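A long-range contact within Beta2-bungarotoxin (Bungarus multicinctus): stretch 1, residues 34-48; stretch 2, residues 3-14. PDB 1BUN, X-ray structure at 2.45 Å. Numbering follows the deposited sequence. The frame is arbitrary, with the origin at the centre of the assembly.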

# COMPACT_ATOMS: atom_id res chain seq x y z
N GLN B 34 20.87 12.25 7.71
CA GLN B 34 20.72 12.23 9.16
C GLN B 34 20.85 13.62 9.80
O GLN B 34 21.67 14.44 9.35
CB GLN B 34 21.75 11.29 9.79
CG GLN B 34 21.55 11.04 11.31
CD GLN B 34 22.49 9.95 11.87
OE1 GLN B 34 22.38 9.56 13.05
NE2 GLN B 34 23.41 9.46 11.03
N PHE B 35 20.02 13.91 10.81
CA PHE B 35 20.06 15.19 11.52
C PHE B 35 19.64 15.04 12.99
O PHE B 35 19.16 13.97 13.39
CB PHE B 35 19.22 16.27 10.81
CG PHE B 35 17.75 16.21 11.10
CD1 PHE B 35 16.99 15.10 10.77
CD2 PHE B 35 17.10 17.29 11.65
CE1 PHE B 35 15.61 15.08 11.00
CE2 PHE B 35 15.71 17.27 11.87
CZ PHE B 35 14.97 16.17 11.55
N ARG B 36 19.90 16.07 13.79
CA ARG B 36 19.55 16.03 15.21
C ARG B 36 18.11 16.52 15.34
O ARG B 36 17.85 17.72 15.22
CB ARG B 36 20.50 16.93 16.02
CG ARG B 36 21.97 16.47 16.06
CD ARG B 36 22.83 17.35 17.00
NE ARG B 36 23.05 16.71 18.30
CZ ARG B 36 22.71 17.24 19.48
NH1 ARG B 36 22.15 18.44 19.55
NH2 ARG B 36 22.82 16.53 20.59
N TYR B 37 17.17 15.60 15.49
CA TYR B 37 15.74 15.96 15.63
C TYR B 37 15.41 16.24 17.11
O TYR B 37 15.70 15.40 17.97
CB TYR B 37 14.84 14.83 15.10
CG TYR B 37 13.37 15.14 15.21
CD1 TYR B 37 12.84 16.27 14.59
CD2 TYR B 37 12.52 14.34 15.96
CE1 TYR B 37 11.50 16.61 14.72
CE2 TYR B 37 11.16 14.67 16.09
CZ TYR B 37 10.68 15.81 15.47
OH TYR B 37 9.37 16.20 15.63
N GLY B 38 14.75 17.37 17.38
CA GLY B 38 14.42 17.73 18.74
C GLY B 38 13.01 17.49 19.23
O GLY B 38 12.68 17.92 20.33
N GLY B 39 12.16 16.85 18.44
CA GLY B 39 10.80 16.59 18.89
C GLY B 39 9.75 17.70 18.91
O GLY B 39 8.69 17.53 19.53
N CYS B 40 10.00 18.81 18.22
CA CYS B 40 9.06 19.93 18.18
C CYS B 40 7.99 19.78 17.10
O CYS B 40 7.05 20.58 17.04
CB CYS B 40 9.81 21.22 17.95
SG CYS B 40 11.02 21.53 19.26
N ASN B 41 8.20 18.82 16.21
CA ASN B 41 7.28 18.52 15.13
C ASN B 41 6.67 19.72 14.38
O ASN B 41 5.46 19.74 14.10
CB ASN B 41 6.15 17.62 15.64
CG ASN B 41 5.44 16.93 14.54
OD1 ASN B 41 6.07 16.33 13.68
ND2 ASN B 41 4.12 17.01 14.53
N GLY B 42 7.50 20.70 14.05
CA GLY B 42 7.03 21.88 13.34
C GLY B 42 6.59 21.50 11.95
O GLY B 42 5.96 22.30 11.26
N ASN B 43 6.96 20.30 11.52
CA ASN B 43 6.62 19.77 10.21
C ASN B 43 7.00 18.32 10.28
O ASN B 43 7.81 17.97 11.13
CB ASN B 43 7.35 20.51 9.07
CG ASN B 43 8.83 20.17 8.96
OD1 ASN B 43 9.29 19.10 9.34
ND2 ASN B 43 9.59 21.09 8.38
N GLY B 44 6.50 17.50 9.35
CA GLY B 44 6.79 16.08 9.39
C GLY B 44 7.97 15.56 8.59
O GLY B 44 8.02 14.36 8.32
N ASN B 45 8.90 16.43 8.21
CA ASN B 45 10.07 16.00 7.45
C ASN B 45 11.08 15.54 8.48
O ASN B 45 11.96 16.31 8.93
CB ASN B 45 10.65 17.16 6.60
CG ASN B 45 11.73 16.70 5.63
OD1 ASN B 45 12.11 15.53 5.61
ND2 ASN B 45 12.23 17.62 4.82
N HIS B 46 10.81 14.36 9.02
CA HIS B 46 11.65 13.71 10.02
C HIS B 46 11.15 12.28 10.16
O HIS B 46 9.99 12.04 10.52
CB HIS B 46 11.63 14.46 11.37
CG HIS B 46 10.28 14.55 12.01
ND1 HIS B 46 9.69 13.54 12.73
CD2 HIS B 46 9.40 15.59 12.06
CE1 HIS B 46 8.51 13.98 13.19
NE2 HIS B 46 8.30 15.23 12.80
N PHE B 47 11.99 11.31 9.86
CA PHE B 47 11.54 9.93 9.94
C PHE B 47 12.54 9.07 10.71
O PHE B 47 13.74 9.33 10.65
CB PHE B 47 11.29 9.39 8.50
CG PHE B 47 10.62 10.38 7.57
CD1 PHE B 47 11.36 11.37 6.92
CD2 PHE B 47 9.25 10.39 7.41
CE1 PHE B 47 10.75 12.35 6.14
CE2 PHE B 47 8.63 11.38 6.62
CZ PHE B 47 9.39 12.36 5.99
N LYS B 48 12.05 8.05 11.41
CA LYS B 48 12.91 7.16 12.19
C LYS B 48 14.06 6.61 11.38
O LYS B 48 15.08 6.27 11.96
CB LYS B 48 12.16 5.92 12.69
CG LYS B 48 10.71 6.08 13.12
CD LYS B 48 10.08 4.67 13.27
CE LYS B 48 8.56 4.74 13.51
NZ LYS B 48 7.80 5.15 12.30
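Stretch 2 (3-14) RHPDCDKPPDTK

A segment without regular secondary structure can still be fixed precisely on its neighbour when side-chain amides and carboxylates read the opposing backbone, as residues 3-14 of this toxin illustrate. After Arg3 come two overlapping type I turns, His4 to Cys7 and Asp6 to Lys9; the segment then runs extended through Pro10 to Asp12. It runs antiparallel to residues 40-45, where Cys7 lies nearest Asn45 (CA to CA 5.4 Å) and Asp12 nearest Gly42 (5.8 Å), and roughly parallel to the strand, where Thr13 lies nearest Tyr37 (5.4 Å).

Four direct hydrogen bonds link residues 42-45 to the segment. Asn45 ND2 donates to Lys9 O (3.0 Å) and Asn43 ND2 to Pro10 O (2.7 Å), so two amides serve successive carbonyls. In return, Asp12 OD2 accepts from Gly42 N (2.7 Å), and Asp6 OD2 takes a weak bond from Gly44 N (3.3 Å).

Water bridges the stretches as well. One molecule accepts from Asp12 N (2.9 Å) and lies 2.8 Å from Asn45 O and 2.4 Å from Asn43 OD1; another joins Thr13 O (3.0 Å) to Arg36 O (2.9 Å).

Apolar and aromatic packing adds two contacts. Pro11 CB covers one face of the Phe35 ring, 3.4 Å from CE2, while Phe47 turns its edge to the His4 face, centroids 5.8 Å apart. Separately, Gly38 CA makes a CA-H...O contact with Lys14 O at 3.4 Å; a CB there would clash with that oxygen.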

# COMPACT_ATOMS: atom_id res chain seq x y z
N ARG B 3 3.16 11.20 -1.96
CA ARG B 3 4.41 11.74 -1.43
C ARG B 3 4.13 12.58 -0.20
O ARG B 3 3.13 13.29 -0.17
CB ARG B 3 5.09 12.60 -2.47
CG ARG B 3 6.54 12.70 -2.21
CD ARG B 3 7.18 13.59 -3.19
NE ARG B 3 8.61 13.69 -2.94
CZ ARG B 3 9.25 14.82 -2.69
NH1 ARG B 3 8.58 15.97 -2.63
NH2 ARG B 3 10.57 14.82 -2.62
N HIS B 4 4.99 12.51 0.81
CA HIS B 4 4.75 13.30 2.02
C HIS B 4 4.75 14.78 1.67
O HIS B 4 5.65 15.28 1.01
CB HIS B 4 5.79 13.01 3.10
CG HIS B 4 5.39 13.51 4.45
ND1 HIS B 4 5.54 14.83 4.80
CD2 HIS B 4 4.67 12.88 5.42
CE1 HIS B 4 4.90 14.98 5.94
NE2 HIS B 4 4.36 13.83 6.36
N PRO B 5 3.70 15.50 2.07
CA PRO B 5 3.64 16.92 1.77
C PRO B 5 4.74 17.81 2.36
O PRO B 5 4.90 18.95 1.91
CB PRO B 5 2.26 17.32 2.30
CG PRO B 5 2.00 16.31 3.38
CD PRO B 5 2.46 15.05 2.71
N ASP B 6 5.52 17.31 3.31
CA ASP B 6 6.56 18.16 3.90
C ASP B 6 7.99 17.86 3.49
O ASP B 6 8.93 18.55 3.90
CB ASP B 6 6.42 18.14 5.43
CG ASP B 6 5.07 18.67 5.90
OD1 ASP B 6 4.62 19.71 5.35
OD2 ASP B 6 4.44 18.07 6.80
N CYS B 7 8.15 16.90 2.59
CA CYS B 7 9.46 16.47 2.12
C CYS B 7 10.47 17.52 1.67
O CYS B 7 11.67 17.24 1.58
CB CYS B 7 9.29 15.41 1.03
SG CYS B 7 8.55 13.88 1.67
N ASP B 8 10.00 18.72 1.37
CA ASP B 8 10.91 19.76 0.91
C ASP B 8 11.01 20.97 1.85
O ASP B 8 11.50 22.03 1.46
CB ASP B 8 10.54 20.20 -0.51
CG ASP B 8 10.69 19.08 -1.51
OD1 ASP B 8 11.82 18.58 -1.68
OD2 ASP B 8 9.67 18.68 -2.12
N LYS B 9 10.51 20.83 3.07
CA LYS B 9 10.57 21.93 4.02
C LYS B 9 11.84 21.72 4.83
O LYS B 9 12.40 20.62 4.83
CB LYS B 9 9.35 21.88 4.92
CG LYS B 9 8.08 22.18 4.17
CD LYS B 9 6.88 22.02 5.03
CE LYS B 9 5.67 22.63 4.37
NZ LYS B 9 4.45 22.39 5.19
N PRO B 10 12.35 22.78 5.50
CA PRO B 10 13.57 22.50 6.25
C PRO B 10 13.23 21.70 7.51
O PRO B 10 12.13 21.82 8.04
CB PRO B 10 14.12 23.90 6.51
CG PRO B 10 12.90 24.71 6.67
CD PRO B 10 12.00 24.21 5.56
N PRO B 11 14.12 20.78 7.91
CA PRO B 11 13.95 19.94 9.08
C PRO B 11 13.87 20.79 10.34
O PRO B 11 14.68 21.69 10.52
CB PRO B 11 15.21 19.07 9.05
CG PRO B 11 16.23 19.98 8.48
CD PRO B 11 15.45 20.53 7.32
N ASP B 12 12.93 20.47 11.22
CA ASP B 12 12.76 21.23 12.45
C ASP B 12 13.76 20.80 13.53
O ASP B 12 13.57 19.79 14.23
CB ASP B 12 11.28 21.12 12.90
CG ASP B 12 11.00 21.82 14.21
OD1 ASP B 12 11.94 22.29 14.88
OD2 ASP B 12 9.82 21.89 14.59
N THR B 13 14.83 21.58 13.67
CA THR B 13 15.88 21.31 14.65
C THR B 13 15.66 21.96 16.03
O THR B 13 16.56 21.87 16.87
CB THR B 13 17.26 21.79 14.16
OG1 THR B 13 17.17 23.16 13.74
CG2 THR B 13 17.77 20.94 13.05
N LYS B 14 14.53 22.63 16.27
CA LYS B 14 14.32 23.29 17.57
C LYS B 14 14.25 22.24 18.64
O LYS B 14 14.11 21.06 18.32
CB LYS B 14 13.07 24.17 17.56
CG LYS B 14 13.22 25.35 16.60
CD LYS B 14 12.09 26.33 16.64
CE LYS B 14 12.42 27.49 15.67
NZ LYS B 14 13.70 28.26 16.01
O HOH W 1 11.14 18.27 10.69
O HOH W 2 12.51 19.69 16.48
O HOH W 3 18.44 19.61 17.40